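Local coordinates for nucleotidyl transferase AbiEii/AbiGii toxin family protein (Mycobacterium tuberculosis, PDB 6Y56), which is a nucleotidyltransferase toxin of a toxin-antitoxin system and probably inhibits bacterial growth by modifying the acceptor stems of tRNA, at residues V39-D43 / N44-F48; E77-L80 / E81-L85; L171-Y174 / R175-L179; V247-A250 / A251-A254; E278-R281 / R282-E285. All coordinates share one frame; numbering follows the deposited sequence.

Interaction 1 (V39-D43 / N44-F48); sequences VQFGD and NRLVF
Gly-42 and Leu-46 form a single antiparallel, hydrogen-bonded pair across a tight reversal: Gly-42 N donates to Leu-46 O at 2.9 Å, while Gly-42 O accepts from both Arg-45 N (2.9 Å) and Leu-46 N (2.9 Å). Between them Asp-43 and Asn-44 take the corner positions of a type II turn, and the backbone at Gly-42 adopts a conformation in which a beta carbon would press on the carbonyl of Phe-41. Leu-46, its CG anti to the backbone N (chi1 -174°), reaches across to one face of the Phe-41 ring and sets CD2 3.6 Å from the ring centroid, 12° off the normal, a CH-pi contact over the face. The same methyl meets Val-39 CG1 at 3.7 Å. Arg-45, extended from CG to NE, runs back past Gln-40, crossing its side chain at about a right angle. Its NH1 gives a 2.8 Å hydrogen bond to a lone pair of Gln-40 O, although that oxygen lies 31° out of the guanidinium plane, and Gln-40 CB lies over one face, toward the rim. NH2 reaches a salt bridge with Glu-81. The amide of Gln-40 folds over its own backbone, where NE2 donates to Phe-41 O in an almost perfectly straight 2.8 Å bond. With Arg-45 and Leu-46 both facing Gly-42, the arrangement is a classic beta bulge, here placed at the entry to strand 47-49.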
loop_
_atom_site.group_PDB
_atom_site.type_symbol
_atom_site.label_atom_id
_atom_site.label_comp_id
_atom_site.label_asym_id
_atom_site.label_seq_id
_atom_site.Cartn_x
_atom_site.Cartn_y
_atom_site.Cartn_z
ATOM N N VAL A 39 18.001 -6.402 -6.880
ATOM C CA VAL A 39 17.210 -7.506 -6.345
ATOM C C VAL A 39 16.222 -7.977 -7.401
ATOM O O VAL A 39 15.634 -7.163 -8.123
ATOM C CB VAL A 39 16.465 -7.049 -5.072
ATOM C CG1 VAL A 39 15.537 -8.138 -4.559
ATOM C CG2 VAL A 39 17.448 -6.649 -4.000
ATOM N N GLN A 40 16.013 -9.291 -7.473
ATOM C CA GLN A 40 15.035 -9.844 -8.406
ATOM C C GLN A 40 13.629 -9.672 -7.837
ATOM O O GLN A 40 13.331 -10.180 -6.753
ATOM C CB GLN A 40 15.334 -11.321 -8.656
ATOM C CG GLN A 40 14.378 -11.988 -9.643
ATOM C CD GLN A 40 14.462 -11.384 -11.037
ATOM O OE1 GLN A 40 15.495 -11.476 -11.701
ATOM N NE2 GLN A 40 13.377 -10.758 -11.484
ATOM N N PHE A 41 12.772 -8.951 -8.551
ATOM C CA PHE A 41 11.359 -8.877 -8.206
ATOM C C PHE A 41 10.602 -9.970 -8.953
ATOM O O PHE A 41 11.105 -10.558 -9.910
ATOM C CB PHE A 41 10.769 -7.524 -8.616
ATOM C CG PHE A 41 11.123 -6.373 -7.711
ATOM C CD1 PHE A 41 12.396 -5.811 -7.736
ATOM C CD2 PHE A 41 10.162 -5.806 -6.876
ATOM C CE1 PHE A 41 12.717 -4.735 -6.910
ATOM C CE2 PHE A 41 10.470 -4.743 -6.057
ATOM C CZ PHE A 41 11.751 -4.197 -6.081
ATOM N N GLY A 42 9.387 -10.250 -8.517
ATOM C CA GLY A 42 8.551 -11.168 -9.267
ATOM C C GLY A 42 7.567 -11.887 -8.372
ATOM O O GLY A 42 7.678 -11.887 -7.147
ATOM N N ASP A 43 6.586 -12.515 -9.025
ATOM C CA ASP A 43 5.573 -13.304 -8.338
ATOM C C ASP A 43 6.226 -14.309 -7.396
ATOM O O ASP A 43 7.204 -14.980 -7.747
ATOM C CB ASP A 43 4.728 -14.060 -9.373
ATOM C CG ASP A 43 3.835 -13.144 -10.185
ATOM O OD1 ASP A 43 3.312 -12.164 -9.621
ATOM O OD2 ASP A 43 3.652 -13.405 -11.392
ATOM N N ASN A 44 5.683 -14.403 -6.187
ATOM C CA ASN A 44 6.160 -15.324 -5.156
ATOM C C ASN A 44 7.590 -15.042 -4.728
ATOM O O ASN A 44 8.244 -15.906 -4.148
ATOM C CB ASN A 44 5.979 -16.789 -5.564
ATOM C CG ASN A 44 4.552 -17.106 -5.909
ATOM O OD1 ASN A 44 3.659 -16.971 -5.075
ATOM N ND2 ASN A 44 4.319 -17.502 -7.149
ATOM N N ARG A 45 8.095 -13.847 -5.001
ATOM C CA ARG A 45 9.423 -13.463 -4.545
ATOM C C ARG A 45 9.406 -12.073 -3.916
ATOM O O ARG A 45 9.698 -11.920 -2.725
ATOM C CB ARG A 45 10.447 -13.538 -5.680
ATOM C CG ARG A 45 11.855 -13.350 -5.154
ATOM C CD ARG A 45 12.937 -13.462 -6.206
ATOM N NE ARG A 45 14.234 -13.759 -5.588
ATOM C CZ ARG A 45 14.991 -12.879 -4.929
ATOM N NH1 ARG A 45 14.612 -11.612 -4.782
ATOM N NH2 ARG A 45 16.145 -13.273 -4.408
ATOM N N LEU A 46 9.069 -11.054 -4.704
ATOM C CA LEU A 46 9.046 -9.683 -4.198
ATOM C C LEU A 46 8.124 -8.878 -5.105
ATOM O O LEU A 46 8.427 -8.696 -6.291
ATOM C CB LEU A 46 10.453 -9.103 -4.195
ATOM C CG LEU A 46 10.594 -7.725 -3.564
ATOM C CD1 LEU A 46 10.291 -7.751 -2.061
ATOM C CD2 LEU A 46 11.991 -7.180 -3.834
ATOM N N VAL A 47 6.998 -8.422 -4.567
ATOM C CA VAL A 47 6.019 -7.649 -5.324
ATOM C C VAL A 47 5.737 -6.366 -4.552
ATOM O O VAL A 47 5.504 -6.408 -3.341
ATOM C CB VAL A 47 4.720 -8.452 -5.561
ATOM C CG1 VAL A 47 3.692 -7.602 -6.281
ATOM C CG2 VAL A 47 5.020 -9.691 -6.389
ATOM N N PHE A 48 5.751 -5.231 -5.252
ATOM C CA PHE A 48 5.453 -3.928 -4.664
ATOM C C PHE A 48 3.940 -3.790 -4.513
ATOM O O PHE A 48 3.186 -4.061 -5.451
ATOM C CB PHE A 48 6.018 -2.891 -5.641
ATOM C CG PHE A 48 5.973 -1.456 -5.175
ATOM C CD1 PHE A 48 6.026 -1.102 -3.834
ATOM C CD2 PHE A 48 5.926 -0.444 -6.133
ATOM C CE1 PHE A 48 6.002 0.239 -3.444
ATOM C CE2 PHE A 48 5.913 0.885 -5.752
ATOM C CZ PHE A 48 5.952 1.225 -4.414
#

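Interaction 2 (E77-L80 / E81-L85); sequences EVVL and EVCEL
Glu-77 O receives the amide of Glu-81, N to O 3.0 Å, in the first of four successive i to i+4 bonds. At Val-78 the carbonyl does the same for Val-82 N at 3.0 Å, and Val-82 CG2, the branch lying beside its own backbone N, rests 3.3 Å from Val-78 O. Val-79 comes next: its O accepts from Cys-83 N at 2.9 Å, and its CG1 is 4.2 Å from Cys-83 SG. The cysteine sulfur leans back toward the preceding turn since SG lies anti to the carbonyl carbon (chi1 -69°). These three side chains, Val-79, Val-82 and Cys-83, also pack on Phe-128 of strand 125-129. Leu-80 faces solvent instead. Its O takes Glu-84 N at 2.8 Å in a nearly straight bond. In Glu-84, chi1 (-72°) sets CG beside the backbone N, and the chain, extended beyond CG, runs back past the leucine, laying OE2 3.4 Å from Leu-80 CG, with CD2 about as near. The carboxylate oxygen thus makes a van der Waals contact with the leucine branch at the surface. An apolar face (Val-79, Val-82, Cys-83) against the mixed sheet and a largely polar outer face, interrupted by Leu-80, make helix 76-86 an amphipathic alpha helix.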
loop_
_atom_site.group_PDB
_atom_site.type_symbol
_atom_site.label_atom_id
_atom_site.label_comp_id
_atom_site.label_asym_id
_atom_site.label_seq_id
_atom_site.Cartn_x
_atom_site.Cartn_y
_atom_site.Cartn_z
ATOM N N GLU A 77 14.620 -14.847 3.659
ATOM C CA GLU A 77 15.921 -14.545 3.073
ATOM C C GLU A 77 15.846 -13.380 2.104
ATOM O O GLU A 77 16.790 -12.588 2.013
ATOM C CB GLU A 77 16.461 -15.765 2.352
ATOM C CG GLU A 77 17.285 -16.611 3.244
ATOM C CD GLU A 77 17.489 -17.967 2.656
ATOM O OE1 GLU A 77 18.313 -18.107 1.723
ATOM O OE2 GLU A 77 16.784 -18.893 3.107
ATOM N N VAL A 78 14.742 -13.275 1.360
ATOM C CA VAL A 78 14.562 -12.157 0.439
ATOM C C VAL A 78 14.387 -10.856 1.214
ATOM O O VAL A 78 14.950 -9.820 0.855
ATOM C CB VAL A 78 13.376 -12.433 -0.502
ATOM C CG1 VAL A 78 12.980 -11.170 -1.252
ATOM C CG2 VAL A 78 13.727 -13.556 -1.461
ATOM N N VAL A 79 13.613 -10.900 2.301
ATOM C CA VAL A 79 13.450 -9.733 3.161
ATOM C C VAL A 79 14.802 -9.244 3.646
ATOM O O VAL A 79 15.114 -8.051 3.580
ATOM C CB VAL A 79 12.513 -10.067 4.336
ATOM C CG1 VAL A 79 12.429 -8.900 5.307
ATOM C CG2 VAL A 79 11.127 -10.450 3.823
ATOM N N LEU A 80 15.636 -10.165 4.133
ATOM C CA LEU A 80 16.932 -9.750 4.653
ATOM C C LEU A 80 17.807 -9.161 3.552
ATOM O O LEU A 80 18.490 -8.156 3.771
ATOM C CB LEU A 80 17.631 -10.924 5.335
ATOM C CG LEU A 80 18.965 -10.570 6.012
ATOM C CD1 LEU A 80 18.753 -9.586 7.147
ATOM C CD2 LEU A 80 19.650 -11.825 6.521
ATOM N N GLU A 81 17.789 -9.762 2.360
ATOM C CA GLU A 81 18.561 -9.225 1.243
ATOM C C GLU A 81 18.171 -7.776 0.960
ATOM O O GLU A 81 19.036 -6.899 0.830
ATOM C CB GLU A 81 18.347 -10.113 0.016
ATOM C CG GLU A 81 18.991 -9.611 -1.268
ATOM C CD GLU A 81 18.531 -10.395 -2.490
ATOM O OE1 GLU A 81 17.632 -11.250 -2.357
ATOM O OE2 GLU A 81 19.068 -10.152 -3.589
ATOM N N VAL A 82 16.863 -7.502 0.910
ATOM C CA VAL A 82 16.383 -6.146 0.656
ATOM C C VAL A 82 16.804 -5.204 1.768
ATOM O O VAL A 82 17.287 -4.099 1.509
ATOM C CB VAL A 82 14.859 -6.146 0.468
ATOM C CG1 VAL A 82 14.341 -4.708 0.371
ATOM C CG2 VAL A 82 14.496 -6.940 -0.765
ATOM N N CYS A 83 16.647 -5.630 3.024
ATOM C CA CYS A 83 16.954 -4.735 4.133
ATOM C C CYS A 83 18.449 -4.442 4.225
ATOM O O CYS A 83 18.844 -3.301 4.502
ATOM C CB CYS A 83 16.410 -5.317 5.443
ATOM S SG CYS A 83 14.596 -5.299 5.498
ATOM N N GLU A 84 19.299 -5.449 4.000
ATOM C CA GLU A 84 20.741 -5.202 4.001
ATOM C C GLU A 84 21.126 -4.246 2.883
ATOM O O GLU A 84 22.025 -3.412 3.049
ATOM C CB GLU A 84 21.516 -6.511 3.837
ATOM C CG GLU A 84 21.509 -7.444 5.037
ATOM C CD GLU A 84 22.501 -8.584 4.863
ATOM O OE1 GLU A 84 23.569 -8.353 4.252
ATOM O OE2 GLU A 84 22.224 -9.713 5.318
ATOM N N LEU A 85 20.441 -4.341 1.743
ATOM C CA LEU A 85 20.732 -3.452 0.628
ATOM C C LEU A 85 20.324 -2.023 0.946
ATOM O O LEU A 85 21.081 -1.084 0.666
ATOM C CB LEU A 85 20.015 -3.951 -0.619
ATOM C CG LEU A 85 20.215 -3.104 -1.863
ATOM C CD1 LEU A 85 21.693 -3.060 -2.233
ATOM C CD2 LEU A 85 19.387 -3.670 -3.002
#

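Interaction 3 (L171-Y174 / R175-L179); sequences LARY and RRVAL
Arg-173 lays its guanidinium end over Leu-179, whose CD1 approaches one face of the group and comes 3.6 Å from NE; the two side chains cross at about a right angle. A bend at chi3 (74°) turns the head of Arg-173 this way, and NE also forms a salt bridge with Asp-182 of the next helix. Nearer the backbone, Arg-173 CG runs alongside Val-177, 4.0 Å from CG1, both pointing the same way. That valine methyl serves a second neighbour, lying 3.7 Å above the guanidinium plane of Arg-176 near its rim. The planes of Arg-173 and Arg-176 are 77° apart, and their like charges stay separated, Arg-173 NE to Arg-176 NH2 being 5.4 Å. In the backbone, Arg-173 O is gripped twice, by Arg-176 N (2.9 Å), well above the carbonyl plane, and by Val-177 N (2.9 Å) in a far straighter bond. Val-177 O then returns to Tyr-174 CA in a C-H...O contact of 3.5 Å. Tyr-174 itself makes a cation-pi contact with Arg-230, while Arg-175 bonds Thr-218 O and makes a salt bridge with Asp-225. The pattern belongs to a short loop between helices, carrying the chain from helix 163-174 to Leu-179, the N-cap position of helix 180-189.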
loop_
_atom_site.group_PDB
_atom_site.type_symbol
_atom_site.label_atom_id
_atom_site.label_comp_id
_atom_site.label_asym_id
_atom_site.label_seq_id
_atom_site.Cartn_x
_atom_site.Cartn_y
_atom_site.Cartn_z
ATOM N N LEU A 171 -9.766 -3.030 1.700
ATOM C CA LEU A 171 -11.023 -3.321 2.373
ATOM C C LEU A 171 -10.822 -4.231 3.575
ATOM O O LEU A 171 -11.565 -4.140 4.564
ATOM C CB LEU A 171 -11.975 -3.980 1.379
ATOM C CG LEU A 171 -12.497 -3.096 0.252
ATOM C CD1 LEU A 171 -13.144 -3.935 -0.852
ATOM C CD2 LEU A 171 -13.464 -2.060 0.823
ATOM N N ALA A 172 -9.851 -5.139 3.491
ATOM C CA ALA A 172 -9.578 -6.034 4.607
ATOM C C ALA A 172 -9.056 -5.270 5.815
ATOM O O ALA A 172 -9.414 -5.582 6.953
ATOM C CB ALA A 172 -8.594 -7.123 4.176
ATOM N N ARG A 173 -8.214 -4.276 5.599
ATOM C CA ARG A 173 -7.778 -3.476 6.739
ATOM C C ARG A 173 -8.878 -2.537 7.216
ATOM O O ARG A 173 -9.068 -2.367 8.428
ATOM C CB ARG A 173 -6.527 -2.688 6.393
ATOM C CG ARG A 173 -6.074 -1.831 7.572
ATOM C CD ARG A 173 -4.590 -1.563 7.520
ATOM N NE ARG A 173 -4.274 -0.599 6.478
ATOM C CZ ARG A 173 -3.045 -0.358 6.039
ATOM N NH1 ARG A 173 -2.020 -1.030 6.546
ATOM N NH2 ARG A 173 -2.846 0.546 5.091
ATOM N N TYR A 174 -9.607 -1.924 6.277
ATOM C CA TYR A 174 -10.709 -1.029 6.623
ATOM C C TYR A 174 -11.718 -1.725 7.517
ATOM O O TYR A 174 -12.309 -1.093 8.403
ATOM C CB TYR A 174 -11.365 -0.583 5.318
ATOM C CG TYR A 174 -12.273 0.619 5.368
ATOM C CD1 TYR A 174 -11.766 1.905 5.491
ATOM C CD2 TYR A 174 -13.641 0.469 5.210
ATOM C CE1 TYR A 174 -12.615 3.008 5.496
ATOM C CE2 TYR A 174 -14.489 1.553 5.210
ATOM C CZ TYR A 174 -13.974 2.810 5.354
ATOM O OH TYR A 174 -14.844 3.882 5.355
ATOM N N ARG A 175 -11.914 -3.024 7.309
ATOM C CA ARG A 175 -12.845 -3.802 8.104
ATOM C C ARG A 175 -12.413 -3.881 9.565
ATOM O O ARG A 175 -13.257 -4.071 10.454
ATOM C CB ARG A 175 -12.915 -5.184 7.467
ATOM C CG ARG A 175 -13.727 -6.168 8.185
ATOM C CD ARG A 175 -12.915 -6.999 9.155
ATOM N NE ARG A 175 -13.889 -7.598 10.020
ATOM C CZ ARG A 175 -13.651 -8.544 10.907
ATOM N NH1 ARG A 175 -14.661 -9.012 11.618
ATOM N NH2 ARG A 175 -12.425 -9.037 11.069
ATOM N N ARG A 176 -11.112 -3.783 9.821
ATOM C CA ARG A 176 -10.565 -3.927 11.166
ATOM C C ARG A 176 -10.346 -2.593 11.859
ATOM O O ARG A 176 -10.632 -2.470 13.058
ATOM C CB ARG A 176 -9.240 -4.693 11.122
ATOM C CG ARG A 176 -8.483 -4.664 12.450
ATOM C CD ARG A 176 -7.230 -5.513 12.418
ATOM N NE ARG A 176 -6.221 -4.932 11.536
ATOM C CZ ARG A 176 -5.364 -3.981 11.896
ATOM N NH1 ARG A 176 -5.371 -3.491 13.135
ATOM N NH2 ARG A 176 -4.487 -3.522 11.008
ATOM N N VAL A 177 -9.838 -1.597 11.137
ATOM C CA VAL A 177 -9.519 -0.295 11.712
ATOM C C VAL A 177 -9.722 0.771 10.643
ATOM O O VAL A 177 -9.393 0.568 9.472
ATOM C CB VAL A 177 -8.084 -0.283 12.282
ATOM C CG1 VAL A 177 -7.062 -0.539 11.182
ATOM C CG2 VAL A 177 -7.802 1.028 12.979
ATOM N N ALA A 178 -10.257 1.917 11.055
ATOM C CA ALA A 178 -10.611 2.996 10.137
ATOM C C ALA A 178 -9.448 3.980 10.054
ATOM O O ALA A 178 -9.169 4.704 11.015
ATOM C CB ALA A 178 -11.882 3.689 10.621
ATOM N N LEU A 179 -8.765 4.003 8.906
ATOM C CA LEU A 179 -7.617 4.873 8.683
ATOM C C LEU A 179 -7.927 5.839 7.547
ATOM O O LEU A 179 -8.364 5.418 6.474
ATOM C CB LEU A 179 -6.371 4.052 8.322
ATOM C CG LEU A 179 -5.966 2.904 9.249
ATOM C CD1 LEU A 179 -4.697 2.206 8.739
ATOM C CD2 LEU A 179 -5.782 3.396 10.689
#

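Interaction 4 (V247-A250 / A251-A254); sequences VAMA and AWEA
Trp-252 lies with one indole face on the backbone of Ala-248, whose O sits 3.1 Å from Trp-252 CG, above the plane and toward the rim. The first torsion puts CG anti to the carbonyl carbon (chi1 -59°), folding the ring back over the residues that lead into the helix. Ala-248 CB also lies over a face, 4.1 Å from the centroid of the five-membered ring in a CH-pi contact. The six-membered ring is met more slantwise. Met-249, bent at chi2 and chi3, brings SD obliquely to 3.9 Å from Trp-252 CZ3, a Met-aromatic contact, and Val-247 CG1 is 4.1 Å from CH2. This is the N-terminal turn of helix 249-259, with Ala-248 at the N-cap position, and the indole joins it to helix 180-189 through Leu-183, Asn-187 and an edge-to-face contact with Tyr-184. Ala-248 O, besides lying over the indole, accepts from Trp-252 N at 2.9 Å in a nearly straight bond. The next residue, Glu-253, bends at chi2 and shares a water with the backbone: the water donates to Ala-250 O (2.6 Å) and to Glu-253 OE2 (2.8 Å). The other carboxylate oxygen, OE1, forms a salt bridge with Arg-257 and accepts from Arg-230 N.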
loop_
_atom_site.group_PDB
_atom_site.type_symbol
_atom_site.label_atom_id
_atom_site.label_comp_id
_atom_site.label_asym_id
_atom_site.label_seq_id
_atom_site.Cartn_x
_atom_site.Cartn_y
_atom_site.Cartn_z
ATOM N N VAL A 247 -8.686 17.767 2.321
ATOM C CA VAL A 247 -9.178 16.621 3.075
ATOM C C VAL A 247 -10.694 16.738 3.128
ATOM O O VAL A 247 -11.232 17.744 3.603
ATOM C CB VAL A 247 -8.570 16.578 4.482
ATOM C CG1 VAL A 247 -9.093 15.374 5.249
ATOM C CG2 VAL A 247 -7.055 16.523 4.392
ATOM N N ALA A 248 -11.387 15.727 2.602
ATOM C CA ALA A 248 -12.842 15.742 2.479
ATOM C C ALA A 248 -13.380 14.435 3.061
ATOM O O ALA A 248 -13.930 13.597 2.341
ATOM C CB ALA A 248 -13.261 15.930 1.026
ATOM N N MET A 249 -13.209 14.268 4.375
ATOM C CA MET A 249 -13.506 12.990 5.016
ATOM C C MET A 249 -14.948 12.552 4.777
ATOM O O MET A 249 -15.205 11.380 4.471
ATOM C CB MET A 249 -13.207 13.083 6.509
ATOM C CG MET A 249 -11.753 13.375 6.803
ATOM S SD MET A 249 -10.770 11.927 6.440
ATOM C CE MET A 249 -11.194 10.923 7.856
ATOM N N ALA A 250 -15.902 13.479 4.903
ATOM C CA ALA A 250 -17.308 13.115 4.747
ATOM C C ALA A 250 -17.638 12.748 3.306
ATOM O O ALA A 250 -18.375 11.786 3.061
ATOM C CB ALA A 250 -18.205 14.248 5.249
ATOM N N ALA A 251 -17.108 13.496 2.337
ATOM C CA ALA A 251 -17.342 13.154 0.938
ATOM C C ALA A 251 -16.754 11.789 0.597
ATOM O O ALA A 251 -17.399 10.974 -0.077
ATOM C CB ALA A 251 -16.767 14.238 0.028
ATOM N N TRP A 252 -15.530 11.516 1.060
ATOM C CA TRP A 252 -14.909 10.222 0.793
ATOM C C TRP A 252 -15.688 9.087 1.446
ATOM O O TRP A 252 -15.924 8.045 0.822
ATOM C CB TRP A 252 -13.469 10.220 1.304
ATOM C CG TRP A 252 -12.574 11.268 0.721
ATOM C CD1 TRP A 252 -12.755 11.969 -0.433
ATOM C CD2 TRP A 252 -11.353 11.741 1.293
ATOM N NE1 TRP A 252 -11.714 12.847 -0.619
ATOM C CE2 TRP A 252 -10.845 12.733 0.435
ATOM C CE3 TRP A 252 -10.651 11.431 2.459
ATOM C CZ2 TRP A 252 -9.650 13.403 0.696
ATOM C CZ3 TRP A 252 -9.463 12.089 2.717
ATOM C CH2 TRP A 252 -8.986 13.074 1.846
ATOM N N GLU A 253 -16.065 9.253 2.719
ATOM C CA GLU A 253 -16.803 8.206 3.417
ATOM C C GLU A 253 -18.099 7.878 2.692
ATOM O O GLU A 253 -18.453 6.704 2.540
ATOM C CB GLU A 253 -17.094 8.640 4.855
ATOM C CG GLU A 253 -17.622 7.527 5.755
ATOM C CD GLU A 253 -19.134 7.320 5.640
ATOM O OE1 GLU A 253 -19.614 6.243 6.049
ATOM O OE2 GLU A 253 -19.833 8.223 5.137
ATOM N N ALA A 254 -18.813 8.908 2.233
ATOM C CA ALA A 254 -20.080 8.684 1.547
ATOM C C ALA A 254 -19.874 7.965 0.223
ATOM O O ALA A 254 -20.615 7.025 -0.092
ATOM C CB ALA A 254 -20.807 10.012 1.335
HETATM O O HOH W 1 -20.031 11.024 4.891
#

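Interaction 5 (E278-R281 / R282-E285); sequences ERHR and REVE
Arg-281, which touches Glu-285 along its carbons, has its head clamped by Glu-278 in a two-pronged salt bridge: NE donates to OE2 at 2.9 Å and 179°, on the syn side, and NH2 pairs with OE1 at a distance so short as to be doubtful. Asp-213 is a second anionic partner for NH2. The remaining nitrogen, NH1, gives a hydrogen to a water that in turn donates to Glu-285 OE2 (2.7 Å from that oxygen), so the guanidinium meets Glu-278 and Asp-213 directly and Glu-285 through a water. Glu-285 OE2 also lies 3.5 Å from Arg-281 CG. Glu-285 OE1 is 2.7 Å from Arg-282 NH1, but well out of the guanidinium plane, a pairing of charges without a directed N-H. Glu-283 points elsewhere, its OE1 bound by Arg-272 and Trp-273, and only brushes His-280, OE1 to CD2 3.8 Å. Helical backbone bonds begin here: Val-284 N bonds His-280 O at 2.9 Å, and Glu-285 N bonds Arg-281 O. A second water joins Arg-279 O to Glu-283 N. Further out, the head of Arg-279 places one face over His-280 NE2, 3.3 Å from the plane, and Val-284 packs on Leu-205 and Trp-273. Most of the charge here is locally matched, acid against base.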
loop_
_atom_site.group_PDB
_atom_site.type_symbol
_atom_site.label_atom_id
_atom_site.label_comp_id
_atom_site.label_asym_id
_atom_site.label_seq_id
_atom_site.Cartn_x
_atom_site.Cartn_y
_atom_site.Cartn_z
ATOM N N GLU A 278 -11.318 -22.078 11.377
ATOM C CA GLU A 278 -10.217 -22.911 10.909
ATOM C C GLU A 278 -10.699 -24.112 10.103
ATOM O O GLU A 278 -9.991 -24.580 9.204
ATOM C CB GLU A 278 -9.391 -23.365 12.118
ATOM C CG GLU A 278 -8.509 -24.575 11.880
ATOM C CD GLU A 278 -7.290 -24.231 11.059
ATOM O OE1 GLU A 278 -6.799 -23.088 11.189
ATOM O OE2 GLU A 278 -6.834 -25.091 10.271
ATOM N N ARG A 279 -11.903 -24.612 10.384
ATOM C CA ARG A 279 -12.376 -25.811 9.702
ATOM C C ARG A 279 -12.540 -25.608 8.203
ATOM O O ARG A 279 -12.613 -26.595 7.465
ATOM C CB ARG A 279 -13.694 -26.303 10.298
ATOM C CG ARG A 279 -14.869 -25.364 10.096
ATOM C CD ARG A 279 -16.065 -25.817 10.922
ATOM N NE ARG A 279 -17.292 -25.848 10.132
ATOM C CZ ARG A 279 -18.220 -24.896 10.161
ATOM N NH1 ARG A 279 -18.061 -23.843 10.950
ATOM N NH2 ARG A 279 -19.308 -24.998 9.404
ATOM N N HIS A 280 -12.601 -24.362 7.737
ATOM C CA HIS A 280 -12.755 -24.078 6.319
ATOM C C HIS A 280 -11.434 -23.862 5.599
ATOM O O HIS A 280 -11.451 -23.446 4.434
ATOM C CB HIS A 280 -13.694 -22.883 6.103
ATOM C CG HIS A 280 -15.071 -23.091 6.647
ATOM N ND1 HIS A 280 -15.676 -22.191 7.497
ATOM C CD2 HIS A 280 -15.958 -24.099 6.472
ATOM C CE1 HIS A 280 -16.880 -22.631 7.818
ATOM N NE2 HIS A 280 -17.076 -23.786 7.208
ATOM N N ARG A 281 -10.297 -24.172 6.237
ATOM C CA ARG A 281 -8.998 -23.861 5.647
ATOM C C ARG A 281 -8.844 -24.457 4.252
ATOM O O ARG A 281 -8.375 -23.782 3.332
ATOM C CB ARG A 281 -7.860 -24.345 6.539
ATOM C CG ARG A 281 -6.494 -24.035 5.937
ATOM C CD ARG A 281 -5.347 -24.362 6.882
ATOM N NE ARG A 281 -5.479 -23.694 8.172
ATOM C CZ ARG A 281 -5.027 -22.475 8.436
ATOM N NH1 ARG A 281 -4.413 -21.773 7.498
ATOM N NH2 ARG A 281 -5.195 -21.956 9.647
ATOM N N ARG A 282 -9.214 -25.728 4.084
ATOM C CA ARG A 282 -9.059 -26.373 2.782
ATOM C C ARG A 282 -9.934 -25.714 1.720
ATOM O O ARG A 282 -9.504 -25.539 0.574
ATOM C CB ARG A 282 -9.376 -27.864 2.896
ATOM C CG ARG A 282 -9.182 -28.642 1.603
ATOM C CD ARG A 282 -7.735 -28.616 1.155
ATOM N NE ARG A 282 -7.514 -27.666 0.070
ATOM C CZ ARG A 282 -6.314 -27.319 -0.384
ATOM N NH1 ARG A 282 -5.223 -27.843 0.160
ATOM N NH2 ARG A 282 -6.202 -26.447 -1.380
ATOM N N GLU A 283 -11.161 -25.344 2.081
ATOM C CA GLU A 283 -12.027 -24.641 1.134
ATOM C C GLU A 283 -11.430 -23.295 0.740
ATOM O O GLU A 283 -11.490 -22.896 -0.430
ATOM C CB GLU A 283 -13.409 -24.431 1.742
ATOM C CG GLU A 283 -14.117 -25.727 2.112
ATOM C CD GLU A 283 -15.486 -25.508 2.719
ATOM O OE1 GLU A 283 -15.983 -24.366 2.723
ATOM O OE2 GLU A 283 -16.078 -26.504 3.191
ATOM N N VAL A 284 -10.856 -22.581 1.710
ATOM C CA VAL A 284 -10.243 -21.285 1.436
ATOM C C VAL A 284 -9.002 -21.454 0.565
ATOM O O VAL A 284 -8.792 -20.695 -0.391
ATOM C CB VAL A 284 -9.959 -20.562 2.769
ATOM C CG1 VAL A 284 -9.039 -19.361 2.571
ATOM C CG2 VAL A 284 -11.273 -20.136 3.433
ATOM N N GLU A 285 -8.169 -22.455 0.868
ATOM C CA GLU A 285 -7.016 -22.738 0.019
ATOM C C GLU A 285 -7.452 -23.052 -1.405
ATOM O O GLU A 285 -6.836 -22.581 -2.369
ATOM C CB GLU A 285 -6.221 -23.906 0.597
ATOM C CG GLU A 285 -5.569 -23.594 1.932
ATOM C CD GLU A 285 -4.858 -24.789 2.542
ATOM O OE1 GLU A 285 -5.104 -25.935 2.100
ATOM O OE2 GLU A 285 -4.050 -24.580 3.468
HETATM O O HOH W 2 -12.167 -26.823 4.588
HETATM O O HOH W 3 -3.928 -22.087 4.482
#

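The five contacts follow one another along the chain, each closing before the next opens. Interactions 1 and 2 touch, their centres about 12 Å apart, joining the entry to strand 47-49 and helix 76-86 on the mixed sheet; Val-39 packs on Leu-85 between them. Interactions 3 and 4 are centred about 16 Å apart in the helical part that follows the sheet, where both lie against helix 180-189 and share Arg-230 as a neighbour; they sit across the chain's centre from interaction 1. Interaction 5 is peripheral, about 27 Å from the centre of the chain, and leans on helix 196-212, as interaction 3 does. Interactions 1 and 2 thus lie at the sheet, and 3 to 5 among the later helices.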